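Local coordinates for protein MarR family transcriptional regulator (Staphylococcus epidermidis, PDB 5HLI) that probably binds DNA through a winged helix-turn-helix domain and regulates transcription in response to oxidation, which forms a disulfide in the protein, at residues A[54-58]-A[96-101]. The protein carries 1 engineered substitution. Numbering follows the deposited sequence.
Sequences NPQTL and QLIITL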
ATOM      1  N   ASN A  54     -26.713  -8.427   6.051  1.00 25.24           N
ATOM      2  CA  ASN A  54     -27.230  -9.157   4.898  1.00 27.08           C
ATOM      3  C   ASN A  54     -28.679  -9.555   5.154  1.00 30.17           C
ATOM      4  O   ASN A  54     -28.983 -10.114   6.205  1.00 29.77           O
ATOM      5  CB  ASN A  54     -26.369 -10.395   4.624  1.00 29.29           C
ATOM      6  CG  ASN A  54     -27.005 -11.350   3.631  1.00 34.24           C
ATOM      7  OD1 ASN A  54     -27.106 -11.055   2.439  1.00 28.02           O
ATOM      8  ND2 ASN A  54     -27.426 -12.512   4.119  1.00 28.32           N
ATOM      9  N   PRO A  55     -29.584  -9.264   4.203  1.00 27.50           N
ATOM     10  CA  PRO A  55     -29.343  -8.616   2.908  1.00 28.68           C
ATOM     11  C   PRO A  55     -29.146  -7.102   3.001  1.00 27.12           C
ATOM     12  O   PRO A  55     -29.271  -6.521   4.077  1.00 22.56           O
ATOM     13  CB  PRO A  55     -30.621  -8.932   2.131  1.00 27.89           C
ATOM     14  CG  PRO A  55     -31.673  -8.949   3.187  1.00 30.20           C
ATOM     15  CD  PRO A  55     -31.011  -9.590   4.386  1.00 31.63           C
ATOM     16  N   GLN A  56     -28.831  -6.486   1.863  1.00 23.19           N
ATOM     17  CA  GLN A  56     -28.728  -5.042   1.735  1.00 23.85           C
ATOM     18  C   GLN A  56     -29.241  -4.630   0.367  1.00 25.06           C
ATOM     19  O   GLN A  56     -29.093  -5.364  -0.613  1.00 25.66           O
ATOM     20  CB  GLN A  56     -27.285  -4.537   1.883  1.00 20.14           C
ATOM     21  CG  GLN A  56     -26.744  -4.517   3.291  1.00 20.84           C
ATOM     22  CD  GLN A  56     -25.413  -3.808   3.364  1.00 22.38           C
ATOM     23  OE1 GLN A  56     -25.279  -2.675   2.903  1.00 22.47           O
ATOM     24  NE2 GLN A  56     -24.414  -4.474   3.931  1.00 24.33           N
ATOM     25  N   THR A  57     -29.837  -3.446   0.305  1.00 24.31           N
ATOM     26  CA  THR A  57     -30.155  -2.880  -0.992  1.00 18.06           C
ATOM     27  C   THR A  57     -28.879  -2.374  -1.658  1.00 21.83           C
ATOM     28  O   THR A  57     -27.843  -2.185  -1.015  1.00 19.93           O
ATOM     29  CB  THR A  57     -31.169  -1.745  -0.863  1.00 24.43           C
ATOM     30  OG1 THR A  57     -30.594  -0.672  -0.106  1.00 24.60           O
ATOM     31  CG2 THR A  57     -32.444  -2.235  -0.178  1.00 25.69           C
ATOM     32  N   LEU A  58     -28.965  -2.176  -2.973  1.00 22.86           N
ATOM     33  CA  LEU A  58     -27.856  -1.577  -3.707  1.00 22.32           C
ATOM     34  C   LEU A  58     -27.487  -0.214  -3.130  1.00 25.60           C
ATOM     35  O   LEU A  58     -26.301   0.109  -2.988  1.00 22.46           O
ATOM     36  CB  LEU A  58     -28.229  -1.468  -5.185  1.00 22.42           C
ATOM     37  CG  LEU A  58     -27.418  -0.553  -6.101  1.00 35.46           C
ATOM     38  CD1 LEU A  58     -25.994  -1.024  -6.200  1.00 24.70           C
ATOM     39  CD2 LEU A  58     -28.053  -0.508  -7.477  1.00 36.30           C
ATOM     40  N   GLN A  96     -36.346  -1.313  -5.384  1.00 29.65           N
ATOM     41  CA  GLN A  96     -34.965  -1.428  -4.957  1.00 32.96           C
ATOM     42  C   GLN A  96     -34.330  -2.675  -5.564  1.00 28.57           C
ATOM     43  O   GLN A  96     -35.013  -3.582  -6.046  1.00 26.41           O
ATOM     44  CB  GLN A  96     -34.878  -1.482  -3.432  1.00 31.91           C
ATOM     45  CG  GLN A  96     -35.500  -0.285  -2.732  1.00 37.50           C
ATOM     46  CD  GLN A  96     -35.770  -0.550  -1.263  1.00 40.88           C
ATOM     47  OE1 GLN A  96     -36.038  -1.683  -0.865  1.00 45.15           O
ATOM     48  NE2 GLN A  96     -35.698   0.496  -0.449  1.00 41.42           N
ATOM     49  N   LEU A  97     -33.001  -2.703  -5.548  1.00 27.37           N
ATOM     50  CA  LEU A  97     -32.242  -3.893  -5.907  1.00 27.15           C
ATOM     51  C   LEU A  97     -31.747  -4.518  -4.610  1.00 27.07           C
ATOM     52  O   LEU A  97     -30.869  -3.963  -3.943  1.00 26.23           O
ATOM     53  CB  LEU A  97     -31.081  -3.556  -6.841  1.00 24.22           C
ATOM     54  CG  LEU A  97     -30.298  -4.764  -7.370  1.00 26.09           C
ATOM     55  CD1 LEU A  97     -31.145  -5.578  -8.338  1.00 25.42           C
ATOM     56  CD2 LEU A  97     -28.995  -4.321  -8.025  1.00 21.74           C
ATOM     57  N   ILE A  98     -32.319  -5.661  -4.244  1.00 23.40           N
ATOM     58  CA  ILE A  98     -31.979  -6.331  -2.995  1.00 22.32           C
ATOM     59  C   ILE A  98     -30.867  -7.336  -3.270  1.00 24.87           C
ATOM     60  O   ILE A  98     -31.011  -8.219  -4.123  1.00 23.40           O
ATOM     61  CB  ILE A  98     -33.207  -7.016  -2.379  1.00 28.24           C
ATOM     62  CG1 ILE A  98     -34.277  -5.974  -2.037  1.00 31.23           C
ATOM     63  CG2 ILE A  98     -32.810  -7.810  -1.141  1.00 29.72           C
ATOM     64  CD1 ILE A  98     -35.549  -6.566  -1.479  1.00 38.33           C
ATOM     65  N   ILE A  99     -29.759  -7.201  -2.546  1.00 21.07           N
ATOM     66  CA  ILE A  99     -28.598  -8.071  -2.699  1.00 20.52           C
ATOM     67  C   ILE A  99     -28.562  -9.033  -1.523  1.00 25.93           C
ATOM     68  O   ILE A  99     -28.570  -8.605  -0.363  1.00 22.62           O
ATOM     69  CB  ILE A  99     -27.297  -7.254  -2.780  1.00 21.52           C
ATOM     70  CG1 ILE A  99     -27.397  -6.213  -3.896  1.00 21.23           C
ATOM     71  CG2 ILE A  99     -26.099  -8.172  -2.993  1.00 22.60           C
ATOM     72  CD1 ILE A  99     -27.641  -6.812  -5.269  1.00 18.72           C
ATOM     73  N   THR A 100     -28.526 -10.332  -1.817  1.00 22.07           N
ATOM     74  CA  THR A 100     -28.532 -11.358  -0.784  1.00 23.39           C
ATOM     75  C   THR A 100     -27.419 -12.355  -1.057  1.00 21.09           C
ATOM     76  O   THR A 100     -27.266 -12.826  -2.189  1.00 25.73           O
ATOM     77  CB  THR A 100     -29.884 -12.080  -0.727  1.00 28.59           C
ATOM     78  OG1 THR A 100     -30.944 -11.115  -0.762  1.00 27.72           O
ATOM     79  CG2 THR A 100     -29.996 -12.898   0.549  1.00 32.93           C
ATOM     80  N   LEU A 101     -26.647 -12.674  -0.023  1.00 21.58           N
ATOM     81  CA  LEU A 101     -25.610 -13.690  -0.151  1.00 26.46           C
ATOM     82  C   LEU A 101     -26.226 -15.039  -0.501  1.00 24.97           C
ATOM     83  O   LEU A 101     -27.258 -15.429   0.049  1.00 27.44           O
ATOM     84  CB  LEU A 101     -24.820 -13.805   1.155  1.00 24.77           C
ATOM     85  CG  LEU A 101     -23.896 -12.649   1.549  1.00 25.76           C
ATOM     86  CD1 LEU A 101     -23.537 -12.745   3.024  1.00 23.79           C
ATOM     87  CD2 LEU A 101     -22.639 -12.655   0.693  1.00 21.51           C
TER
HETATM   88  O   HOH W   1     -27.853 -15.271   2.654  1.00 38.56           O
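Gln56 and Ile99 form an antiparallel hydrogen-bonded pair, with Ile99 N 2.7 Å from Gln56 O and Gln56 N 3.1 Å from Ile99 O. Two residues on, past the non-hydrogen-bonded pair Thr57 and Ile98, Leu58 N donates to Leu97 O (2.8 Å), just where the short strand 56-57 gives way to helix 58-65. Thr57 suits this junction: its hydroxyl caps the helix at Ser60 N, with OG1 placed between backbone N and carbonyl carbon (chi1 64°). Branched aliphatic Leu58, Leu97 and Ile99 fill the buried side; Leu58 CB lies 3.9 Å from Leu97 CB, and Leu76 of helix 69-81 covers Leu58 and Ile99. Gln56 shares this side, but its amide leads away to Glu53 O, Thr49 and Ser60. The face of Pro55, Thr57 and Ile98 is more open to solvent; Pro55, lacking an N-H, sets CB 4.1 Å from Ile98 CG2. Asn54 OD1 replaces a strand carbonyl, accepting Leu101 N at 3.0 Å in a nearly straight bond (172°), the donor tilted 30° from the carbonyl plane, while ND2 donates to a water bound to Leu101 O. Polar bonds thus fix the wing strand's register, while aliphatic packing joins it to the helices of the winged helix-turn-helix.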